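Local coordinates for hemoglobin component VII (Tokunagayusurika akamusi, PDB 1X46), which probably carries or stores oxygen in midge larvae by means of a single bound heme, at residues 29-34 against 51-56; 25-30 against 59-64; 19-24 against 123-128. All blocks are in the same frame, centred on the assembly; numbering follows the deposited sequence.

Contact 1: residues 29-34 against 51-56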
loop_
_atom_site.group_PDB
_atom_site.type_symbol
_atom_site.label_atom_id
_atom_site.label_comp_id
_atom_site.label_asym_id
_atom_site.label_seq_id
_atom_site.Cartn_x
_atom_site.Cartn_y
_atom_site.Cartn_z
ATOM N N ILE A 29 -2.478 -4.644 9.234
ATOM C CA ILE A 29 -2.763 -3.862 8.022
ATOM C C ILE A 29 -3.576 -4.714 7.050
ATOM O O ILE A 29 -4.575 -4.242 6.476
ATOM C CB ILE A 29 -1.425 -3.423 7.343
ATOM C CG1 ILE A 29 -0.741 -2.331 8.174
ATOM C CG2 ILE A 29 -1.688 -2.938 5.888
ATOM C CD1 ILE A 29 0.726 -2.130 7.797
ATOM N N LEU A 30 -3.183 -5.973 6.852
ATOM C CA LEU A 30 -3.927 -6.837 5.937
ATOM C C LEU A 30 -5.321 -7.138 6.439
ATOM O O LEU A 30 -6.299 -7.143 5.660
ATOM C CB LEU A 30 -3.165 -8.150 5.618
ATOM C CG LEU A 30 -3.771 -9.061 4.550
ATOM C CD1 LEU A 30 -3.886 -8.297 3.216
ATOM C CD2 LEU A 30 -2.907 -10.339 4.368
ATOM N N TYR A 31 -5.422 -7.445 7.735
ATOM C CA TYR A 31 -6.743 -7.656 8.312
ATOM C C TYR A 31 -7.637 -6.424 8.099
ATOM O O TYR A 31 -8.798 -6.596 7.696
ATOM C CB TYR A 31 -6.603 -7.983 9.800
ATOM C CG TYR A 31 -7.925 -8.075 10.508
ATOM C CD1 TYR A 31 -8.591 -9.286 10.610
ATOM C CD2 TYR A 31 -8.498 -6.940 11.084
ATOM C CE1 TYR A 31 -9.810 -9.376 11.272
ATOM C CE2 TYR A 31 -9.734 -7.029 11.740
ATOM C CZ TYR A 31 -10.358 -8.259 11.820
ATOM O OH TYR A 31 -11.565 -8.396 12.471
ATOM N N ASN A 32 -7.090 -5.223 8.309
ATOM C CA ASN A 32 -7.893 -4.016 8.128
ATOM C C ASN A 32 -8.372 -3.862 6.691
ATOM O O ASN A 32 -9.513 -3.489 6.423
ATOM C CB ASN A 32 -7.111 -2.803 8.566
ATOM C CG ASN A 32 -7.911 -1.544 8.456
ATOM O OD1 ASN A 32 -8.913 -1.373 9.160
ATOM N ND2 ASN A 32 -7.474 -0.647 7.596
ATOM N N PHE A 33 -7.504 -4.180 5.750
ATOM C CA PHE A 33 -7.856 -4.114 4.340
ATOM C C PHE A 33 -8.985 -5.066 4.023
ATOM O O PHE A 33 -9.990 -4.634 3.443
ATOM C CB PHE A 33 -6.591 -4.382 3.483
ATOM C CG PHE A 33 -6.865 -4.458 1.994
ATOM C CD1 PHE A 33 -7.625 -3.482 1.360
ATOM C CD2 PHE A 33 -6.370 -5.532 1.229
ATOM C CE1 PHE A 33 -7.881 -3.553 -0.022
ATOM C CE2 PHE A 33 -6.628 -5.619 -0.145
ATOM C CZ PHE A 33 -7.372 -4.609 -0.777
ATOM N N PHE A 34 -8.874 -6.347 4.408
ATOM C CA PHE A 34 -9.912 -7.302 4.083
ATOM C C PHE A 34 -11.206 -7.028 4.859
ATOM O O PHE A 34 -12.286 -7.290 4.326
ATOM C CB PHE A 34 -9.408 -8.725 4.394
ATOM C CG PHE A 34 -8.389 -9.261 3.394
ATOM C CD1 PHE A 34 -8.198 -8.668 2.141
ATOM C CD2 PHE A 34 -7.665 -10.391 3.718
ATOM C CE1 PHE A 34 -7.271 -9.194 1.250
ATOM C CE2 PHE A 34 -6.746 -10.945 2.841
ATOM C CZ PHE A 34 -6.533 -10.358 1.612
ATOM N N ASP A 51 -13.119 -17.542 6.656
ATOM C CA ASP A 51 -13.541 -16.536 7.610
ATOM C C ASP A 51 -12.363 -15.665 8.061
ATOM O O ASP A 51 -11.320 -16.181 8.464
ATOM C CB ASP A 51 -14.176 -17.235 8.804
ATOM C CG ASP A 51 -14.970 -16.310 9.651
ATOM O OD1 ASP A 51 -14.361 -15.638 10.507
ATOM O OD2 ASP A 51 -16.205 -16.218 9.561
ATOM N N LEU A 52 -12.526 -14.343 7.972
ATOM C CA LEU A 52 -11.402 -13.475 8.276
ATOM C C LEU A 52 -10.934 -13.623 9.703
ATOM O O LEU A 52 -9.750 -13.508 9.961
ATOM C CB LEU A 52 -11.736 -12.024 7.966
ATOM C CG LEU A 52 -10.613 -11.017 8.137
ATOM C CD1 LEU A 52 -9.379 -11.328 7.246
ATOM C CD2 LEU A 52 -11.208 -9.643 7.869
ATOM N N GLU A 53 -11.865 -13.892 10.630
ATOM C CA GLU A 53 -11.500 -14.037 12.029
ATOM C C GLU A 53 -10.646 -15.278 12.271
ATOM O O GLU A 53 -9.840 -15.303 13.209
ATOM C CB GLU A 53 -12.742 -14.044 12.923
ATOM C CG GLU A 53 -13.557 -12.739 12.916
ATOM C CD GLU A 53 -12.725 -11.499 13.230
ATOM O OE1 GLU A 53 -12.038 -11.455 14.270
ATOM O OE2 GLU A 53 -12.745 -10.588 12.391
ATOM N N SER A 54 -10.818 -16.302 11.420
ATOM C CA SER A 54 -10.041 -17.546 11.464
ATOM C C SER A 54 -8.667 -17.360 10.853
ATOM O O SER A 54 -7.702 -17.977 11.280
ATOM C CB SER A 54 -10.759 -18.644 10.662
ATOM O OG SER A 54 -12.039 -18.904 11.202
ATOM N N LEU A 55 -8.591 -16.534 9.821
ATOM C CA LEU A 55 -7.317 -16.332 9.113
ATOM C C LEU A 55 -6.241 -15.594 9.919
ATOM O O LEU A 55 -5.035 -15.880 9.784
ATOM C CB LEU A 55 -7.568 -15.590 7.800
ATOM C CG LEU A 55 -8.204 -16.386 6.671
ATOM C CD1 LEU A 55 -8.690 -15.426 5.577
ATOM C CD2 LEU A 55 -7.215 -17.394 6.064
ATOM N N LYS A 56 -6.621 -14.607 10.722
ATOM C CA LYS A 56 -5.665 -13.857 11.514
ATOM C C LYS A 56 -4.830 -14.779 12.485
ATOM O O LYS A 56 -5.362 -15.685 13.107
ATOM C CB LYS A 56 -6.370 -12.702 12.253
ATOM C CG LYS A 56 -5.427 -11.597 12.674
ATOM C CD LYS A 56 -6.052 -10.213 12.980
ATOM C CE LYS A 56 -7.321 -10.266 13.802
ATOM N NZ LYS A 56 -7.543 -8.995 14.571
HETATM O O HOH W 1 -10.365 -8.614 15.124
#
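Tyr31 and Lys56 make the nearest backbone approach, CA to CA 7.1 Å, where helix 26-36 passes the end of the short helix 52-55. A chi1 of 174° sets Tyr31 CG anti to the backbone N, and the ring that follows meets three side chains of 51-56. Lys56 covers one face: its chain bends at chi3 (44°) and sets CE above the rim, and NZ then stands 3.9 Å from the centroid of the Tyr31 ring, only 4° off the normal, a cation-pi pair. At the ring edge, Tyr31 OH donates to Glu53 OE2 in a very short bond of 2.5 Å, with the carboxylate nearly perpendicular to the ring. Water 1 links the two polar ends, accepting from Lys56 NZ at 2.9 Å and giving Tyr31 OH a weak bond. The nearby ammonium would be expected to make the phenol a stronger donor. Leu52 comes in obliquely, its CG 3.6 Å from Tyr31 CE1, while its CD1 reaches Phe34 CB at 3.9 Å. Asp51, at the N-cap, receives a weak bond from Glu53 N. Next to these polar groups, Phe34 packs on Phe61 of helix 59-78 and edge-to-face with the heme-binding Phe44. Leu52 also touches Gln41; helix 52-55 thus contacts both helix 26-36 and helix 38-41, and helix 59-78 follows it in the chain.

Contact 2: residues 25-30 against 59-64. With HEM (protoporphyrin IX containing Fe), chain B.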
loop_
_atom_site.group_PDB
_atom_site.type_symbol
_atom_site.label_atom_id
_atom_site.label_comp_id
_atom_site.label_asym_id
_atom_site.label_seq_id
_atom_site.Cartn_x
_atom_site.Cartn_y
_atom_site.Cartn_z
ATOM N N LYS A 25 3.232 -3.860 11.796
ATOM C CA LYS A 25 1.855 -4.277 12.032
ATOM C C LYS A 25 1.272 -4.902 10.760
ATOM O O LYS A 25 0.119 -4.655 10.429
ATOM C CB LYS A 25 0.993 -3.093 12.486
ATOM C CG LYS A 25 1.454 -2.476 13.829
ATOM C CD LYS A 25 0.626 -1.245 14.188
ATOM C CE LYS A 25 0.995 -0.693 15.569
ATOM N NZ LYS A 25 2.407 -0.186 15.646
ATOM N N GLU A 26 2.075 -5.703 10.055
ATOM C CA GLU A 26 1.697 -6.244 8.737
ATOM C C GLU A 26 0.390 -7.000 8.771
ATOM O O GLU A 26 -0.477 -6.795 7.943
ATOM C CB GLU A 26 2.790 -7.218 8.261
ATOM C CG GLU A 26 4.215 -6.693 8.333
ATOM C CD GLU A 26 4.960 -7.142 9.573
ATOM O OE1 GLU A 26 4.411 -7.052 10.672
ATOM O OE2 GLU A 26 6.134 -7.573 9.421
ATOM N N VAL A 27 0.226 -7.871 9.760
ATOM C CA VAL A 27 -0.994 -8.673 9.859
ATOM C C VAL A 27 -2.207 -7.768 10.081
ATOM O O VAL A 27 -3.237 -7.949 9.432
ATOM C CB VAL A 27 -0.845 -9.732 10.990
ATOM C CG1 VAL A 27 -2.186 -10.285 11.432
ATOM C CG2 VAL A 27 0.085 -10.881 10.532
ATOM N N ASP A 28 -2.056 -6.778 10.961
ATOM C CA ASP A 28 -3.168 -5.866 11.241
ATOM C C ASP A 28 -3.492 -5.027 10.017
ATOM O O ASP A 28 -4.685 -4.739 9.772
ATOM C CB ASP A 28 -2.897 -4.964 12.439
ATOM C CG ASP A 28 -2.872 -5.723 13.767
ATOM O OD1 ASP A 28 -3.442 -6.823 13.868
ATOM O OD2 ASP A 28 -2.274 -5.252 14.766
ATOM N N ILE A 29 -2.478 -4.644 9.234
ATOM C CA ILE A 29 -2.763 -3.862 8.022
ATOM C C ILE A 29 -3.576 -4.714 7.050
ATOM O O ILE A 29 -4.575 -4.242 6.476
ATOM C CB ILE A 29 -1.425 -3.423 7.343
ATOM C CG1 ILE A 29 -0.741 -2.331 8.174
ATOM C CG2 ILE A 29 -1.688 -2.938 5.888
ATOM C CD1 ILE A 29 0.726 -2.130 7.797
ATOM N N LEU A 30 -3.183 -5.973 6.852
ATOM C CA LEU A 30 -3.927 -6.837 5.937
ATOM C C LEU A 30 -5.321 -7.138 6.439
ATOM O O LEU A 30 -6.299 -7.143 5.660
ATOM C CB LEU A 30 -3.165 -8.150 5.618
ATOM C CG LEU A 30 -3.771 -9.061 4.550
ATOM C CD1 LEU A 30 -3.886 -8.297 3.216
ATOM C CD2 LEU A 30 -2.907 -10.339 4.368
ATOM N N ALA A 59 -0.210 -18.736 9.587
ATOM C CA ALA A 59 0.975 -18.476 8.788
ATOM C C ALA A 59 0.690 -18.042 7.355
ATOM O O ALA A 59 1.344 -17.124 6.890
ATOM C CB ALA A 59 1.966 -19.690 8.837
ATOM N N PRO A 60 -0.271 -18.644 6.633
ATOM C CA PRO A 60 -0.558 -18.143 5.283
ATOM C C PRO A 60 -0.961 -16.654 5.282
ATOM O O PRO A 60 -0.640 -15.918 4.347
ATOM C CB PRO A 60 -1.719 -19.028 4.830
ATOM C CG PRO A 60 -1.516 -20.300 5.623
ATOM C CD PRO A 60 -1.091 -19.839 6.954
ATOM N N PHE A 61 -1.713 -16.232 6.286
ATOM C CA PHE A 61 -2.095 -14.831 6.381
ATOM C C PHE A 61 -0.912 -13.901 6.646
ATOM O O PHE A 61 -0.738 -12.897 5.952
ATOM C CB PHE A 61 -3.177 -14.647 7.471
ATOM C CG PHE A 61 -3.924 -13.333 7.384
ATOM C CD1 PHE A 61 -4.898 -13.136 6.418
ATOM C CD2 PHE A 61 -3.647 -12.322 8.285
ATOM C CE1 PHE A 61 -5.604 -11.929 6.385
ATOM C CE2 PHE A 61 -4.355 -11.094 8.250
ATOM C CZ PHE A 61 -5.322 -10.917 7.263
ATOM N N ALA A 62 -0.076 -14.248 7.630
ATOM C CA ALA A 62 1.122 -13.468 7.903
ATOM C C ALA A 62 2.050 -13.503 6.673
ATOM O O ALA A 62 2.710 -12.522 6.380
ATOM C CB ALA A 62 1.860 -14.045 9.104
ATOM N N LEU A 63 2.087 -14.640 5.975
ATOM C CA LEU A 63 2.943 -14.729 4.797
ATOM C C LEU A 63 2.554 -13.664 3.756
ATOM O O LEU A 63 3.408 -12.894 3.294
ATOM C CB LEU A 63 2.896 -16.141 4.208
ATOM C CG LEU A 63 3.652 -16.289 2.868
ATOM C CD1 LEU A 63 5.143 -15.875 2.929
ATOM C CD2 LEU A 63 3.478 -17.763 2.422
ATOM N N HIS A 64 1.265 -13.580 3.413
ATOM C CA HIS A 64 0.872 -12.607 2.404
ATOM C C HIS A 64 1.063 -11.153 2.929
ATOM O O HIS A 64 1.498 -10.263 2.190
ATOM C CB HIS A 64 -0.559 -12.786 1.904
ATOM C CG HIS A 64 -0.816 -11.905 0.748
ATOM N ND1 HIS A 64 -0.188 -12.118 -0.459
ATOM C CD2 HIS A 64 -1.416 -10.695 0.658
ATOM C CE1 HIS A 64 -0.472 -11.121 -1.276
ATOM N NE2 HIS A 64 -1.186 -10.231 -0.615
HETATM C CHA HEM B . -0.316 -10.909 -4.708
HETATM C CHB HEM B . 1.818 -6.759 -3.393
HETATM C CHC HEM B . -2.461 -4.506 -3.648
HETATM C CHD HEM B . -4.616 -8.631 -4.943
HETATM C C1A HEM B . 0.603 -9.998 -4.271
HETATM C C2A HEM B . 1.987 -10.300 -3.974
HETATM C C3A HEM B . 2.552 -9.152 -3.613
HETATM C C4A HEM B . 1.599 -8.083 -3.714
HETATM C CMA HEM B . 4.029 -8.966 -3.201
HETATM C CAA HEM B . 2.623 -11.726 -3.968
HETATM C CBA HEM B . 2.978 -12.320 -5.347
HETATM C CGA HEM B . 4.079 -11.517 -5.997
HETATM O O1A HEM B . 3.870 -11.001 -7.113
HETATM O O2A HEM B . 5.184 -11.386 -5.398
HETATM C C1B HEM B . 0.852 -5.794 -3.294
HETATM C C2B HEM B . 1.029 -4.421 -2.881
HETATM C C3B HEM B . -0.167 -3.795 -2.952
HETATM C C4B HEM B . -1.119 -4.775 -3.440
HETATM C CMB HEM B . 2.392 -3.835 -2.419
HETATM C CAB HEM B . -0.594 -2.345 -2.628
HETATM C CBB HEM B . 0.248 -1.359 -2.317
HETATM C C1C HEM B . -3.425 -5.403 -4.010
HETATM C C2C HEM B . -4.850 -5.143 -4.197
HETATM C C3C HEM B . -5.447 -6.288 -4.520
HETATM C C4C HEM B . -4.425 -7.313 -4.601
HETATM C CMC HEM B . -5.521 -3.756 -4.037
HETATM C CAC HEM B . -6.951 -6.516 -4.820
HETATM C C1D HEM B . -3.645 -9.587 -5.045
HETATM C C2D HEM B . -3.901 -10.952 -5.425
HETATM C C3D HEM B . -2.576 -11.648 -5.361
HETATM C C4D HEM B . -1.650 -10.641 -4.903
HETATM C CMD HEM B . -5.267 -11.553 -5.817
HETATM C CAD HEM B . -2.314 -13.143 -5.678
HETATM C CBD HEM B . -2.644 -14.017 -4.473
HETATM C CGD HEM B . -2.506 -15.483 -4.835
HETATM O O1D HEM B . -1.796 -15.813 -5.813
HETATM O O2D HEM B . -3.136 -16.325 -4.151
HETATM N NA HEM B . 0.404 -8.645 -4.115
HETATM N NB HEM B . -0.496 -5.986 -3.609
HETATM N NC HEM B . -3.192 -6.739 -4.279
HETATM N ND HEM B . -2.284 -9.413 -4.760
HETATM FE FE HEM B . -1.390 -7.694 -4.197
HETATM O O HOH W 2 -1.877 -8.109 -2.218
#
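Leu30 lies across the Phe61 ring, where helices 26-30 and 59-64 cross at 91° with their axes 9.0 Å apart, the perpendicular B/E crossing of the globin fold. From the backbone outward, Leu30 CB meets Phe61 CZ at 3.9 Å, and its CG closes on the same CZ to 3.6 Å. CD1 turns to a face of the Phe34 ring, offset toward its rim. CD2 continues over the Phe61 face, 17° off the ring normal, in a CH-pi contact. The same methyl touches Phe61 O and ends 4.0 Å from His64 CD2, at the imidazole edge. Val27 fills in beside it: CG1 and the carbonyl O lie at the Phe61 edge, and CG2 packs 3.9 Å from Ala62 CB. Beyond Leu30, the His64 edge turns to the heme, with CE1 3.4 Å from HEM C1A. His64 NE2 is hydrogen-bonded at 2.7 Å to water 2. The oxygen of water 2 binds HEM FE at 2.1 Å, and His99 is the protein's axial ligand. The side-chain contacts between the segments are apolar, and hydrogen bonding appears at His64 NE2; this matches the distal histidine of globins, the water holding the coordination site where oxygen would probably bind.

Contact 3: residues 19-24 against 123-128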
loop_
_atom_site.group_PDB
_atom_site.type_symbol
_atom_site.label_atom_id
_atom_site.label_comp_id
_atom_site.label_asym_id
_atom_site.label_seq_id
_atom_site.Cartn_x
_atom_site.Cartn_y
_atom_site.Cartn_z
ATOM N N TRP A 19 4.929 5.682 8.215
ATOM C CA TRP A 19 5.079 4.282 7.843
ATOM C C TRP A 19 5.835 3.477 8.894
ATOM O O TRP A 19 5.465 2.347 9.216
ATOM C CB TRP A 19 5.748 4.172 6.471
ATOM C CG TRP A 19 5.983 2.745 6.062
ATOM C CD1 TRP A 19 7.205 2.143 5.842
ATOM C CD2 TRP A 19 4.987 1.747 5.793
ATOM N NE1 TRP A 19 7.010 0.835 5.459
ATOM C CE2 TRP A 19 5.664 0.567 5.418
ATOM C CE3 TRP A 19 3.585 1.734 5.821
ATOM C CZ2 TRP A 19 4.977 -0.632 5.103
ATOM C CZ3 TRP A 19 2.908 0.552 5.497
ATOM C CH2 TRP A 19 3.608 -0.613 5.154
ATOM N N ALA A 20 6.922 4.067 9.386
ATOM C CA ALA A 20 7.725 3.397 10.405
ATOM C C ALA A 20 6.917 3.061 11.671
ATOM O O ALA A 20 7.270 2.135 12.416
ATOM C CB ALA A 20 8.955 4.255 10.753
ATOM N N GLN A 21 5.823 3.799 11.890
ATOM C CA GLN A 21 4.959 3.568 13.050
ATOM C C GLN A 21 4.033 2.353 12.864
ATOM O O GLN A 21 3.497 1.832 13.845
ATOM C CB GLN A 21 4.108 4.812 13.328
ATOM C CG GLN A 21 4.878 6.014 13.847
ATOM C CD GLN A 21 3.961 7.027 14.513
ATOM O OE1 GLN A 21 3.320 6.714 15.533
ATOM N NE2 GLN A 21 3.881 8.225 13.941
ATOM N N ILE A 22 3.824 1.911 11.620
ATOM C CA ILE A 22 2.908 0.804 11.349
ATOM C C ILE A 22 3.527 -0.362 10.601
ATOM O O ILE A 22 2.876 -1.396 10.437
ATOM C CB ILE A 22 1.638 1.318 10.608
ATOM C CG1 ILE A 22 1.985 1.811 9.191
ATOM C CG2 ILE A 22 0.950 2.424 11.440
ATOM C CD1 ILE A 22 0.742 1.899 8.308
ATOM N N HIS A 23 4.780 -0.236 10.165
ATOM C CA HIS A 23 5.303 -1.292 9.299
ATOM C C HIS A 23 5.566 -2.641 9.951
ATOM O O HIS A 23 5.733 -3.651 9.246
ATOM C CB HIS A 23 6.468 -0.805 8.434
ATOM C CG HIS A 23 7.713 -0.449 9.178
ATOM N ND1 HIS A 23 7.908 -0.713 10.516
ATOM C CD2 HIS A 23 8.851 0.145 8.745
ATOM C CE1 HIS A 23 9.106 -0.289 10.876
ATOM N NE2 HIS A 23 9.705 0.225 9.819
ATOM N N ASP A 24 5.553 -2.675 11.287
ATOM C CA ASP A 24 5.656 -3.917 11.991
ATOM C C ASP A 24 4.274 -4.411 12.421
ATOM O O ASP A 24 4.150 -5.335 13.232
ATOM C CB ASP A 24 6.602 -3.752 13.176
ATOM C CG ASP A 24 6.050 -2.836 14.237
ATOM O OD1 ASP A 24 5.324 -1.864 13.912
ATOM O OD2 ASP A 24 6.301 -3.022 15.443
ATOM N N HIS A 123 -3.456 4.605 14.035
ATOM C CA HIS A 123 -2.251 4.109 14.718
ATOM C C HIS A 123 -1.008 4.980 14.683
ATOM O O HIS A 123 -0.136 4.809 15.545
ATOM C CB HIS A 123 -1.912 2.692 14.237
ATOM C CG HIS A 123 -3.035 1.723 14.430
ATOM N ND1 HIS A 123 -3.348 1.175 15.660
ATOM C CD2 HIS A 123 -3.953 1.243 13.561
ATOM C CE1 HIS A 123 -4.398 0.380 15.529
ATOM N NE2 HIS A 123 -4.781 0.402 14.265
ATOM N N ALA A 124 -0.905 5.898 13.722
ATOM C CA ALA A 124 0.270 6.759 13.631
ATOM C C ALA A 124 0.089 7.976 14.516
ATOM O O ALA A 124 -0.730 8.862 14.236
ATOM C CB ALA A 124 0.546 7.168 12.173
ATOM N N SER A 125 0.861 8.040 15.595
ATOM C CA SER A 125 0.749 9.184 16.491
ATOM C C SER A 125 0.955 10.499 15.748
ATOM O O SER A 125 1.842 10.630 14.897
ATOM C CB SER A 125 1.724 9.044 17.669
ATOM O OG SER A 125 3.062 9.198 17.231
ATOM N N GLY A 126 0.093 11.464 16.050
ATOM C CA GLY A 126 0.186 12.791 15.470
ATOM C C GLY A 126 -0.342 12.942 14.055
ATOM O O GLY A 126 -0.147 13.974 13.433
ATOM N N TYR A 127 -0.995 11.907 13.537
ATOM C CA TYR A 127 -1.560 11.944 12.195
ATOM C C TYR A 127 -2.491 13.151 12.066
ATOM O O TYR A 127 -3.354 13.351 12.934
ATOM C CB TYR A 127 -2.357 10.665 11.949
ATOM C CG TYR A 127 -2.909 10.530 10.540
ATOM C CD1 TYR A 127 -2.238 9.776 9.581
ATOM C CD2 TYR A 127 -4.089 11.167 10.173
ATOM C CE1 TYR A 127 -2.724 9.641 8.294
ATOM C CE2 TYR A 127 -4.600 11.024 8.875
ATOM C CZ TYR A 127 -3.895 10.270 7.948
ATOM O OH TYR A 127 -4.385 10.105 6.670
ATOM N N ASN A 128 -2.347 13.902 10.972
ATOM C CA ASN A 128 -3.181 15.065 10.722
ATOM C C ASN A 128 -3.364 15.307 9.233
ATOM O O ASN A 128 -2.965 14.478 8.394
ATOM C CB ASN A 128 -2.581 16.294 11.427
ATOM C CG ASN A 128 -1.157 16.609 10.977
ATOM O OD1 ASN A 128 -0.799 16.379 9.843
ATOM N ND2 ASN A 128 -0.338 17.149 11.892
#
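Gln21 OE1 is gripped twice by Ser125, from its backbone N at 2.8 Å and from its hydroxyl OG at 3.0 Å. The two donors come from opposite faces of the Gln21 carbonyl plane, each tilted 31° from it, and both lie on the NE2 side of the carbonyl. The Ser125 N bond is bent, N-H...O 145°. The other half of the amide answers with a longer but nearly straight bond: Gln21 NE2 gives to Ser125 O at 3.3 Å (171°), in the plane of both groups and on a lone pair of the acceptor. Together these three bonds pair the Gln21 amide with both the N and the O of one residue, which fixes the rotation of the amide and tells OE1 from NE2. An extended Gln21 chain spans the gap, and Ser125 OG reaches OE1 because it sits between the backbone N and the carbonyl carbon, a crowded position. Ser125 is the second residue of a type II turn from Ala124 to Tyr127, in which Gly126 takes positive phi and Tyr127 N bonds Ala124 O at 3.1 Å. Packing is slight: the Ala124 methyl lies 3.9 Å from Gln21 NE2, and the one apolar side-chain pair is Ile22 CG2 with His123 CB at 4.0 Å. Ile22 itself packs on Phe119 and Leu120 of helix 106-123. Since one glutamine amide takes part in all three hydrogen bonds between the segments, 19-24 and the turn leading to helix 129-146 are joined by a side chain copying a backbone pairing.

Contacts 1 and 2 share helix 26-36, with centres 8 Å apart, and differ by depth. Contact 2 is the buried one, with apolar side-chain packing between its segments and its far end at the heme; contact 1 lies at the surface and adds charge, a short phenol bond and a bridging water to its apolar packing. They meet at Phe61, among other places, its CZ coming 3.5 Å from Tyr31 N. Contact 3, about 20 Å from contact 1 and 17 Å from contact 2 between centres, is partly buried, away from the annotated sites, and relies on neutral amide and hydroxyl bonds. Ile29 ties it to the others, its CD1 3.5 Å from Ile22 O.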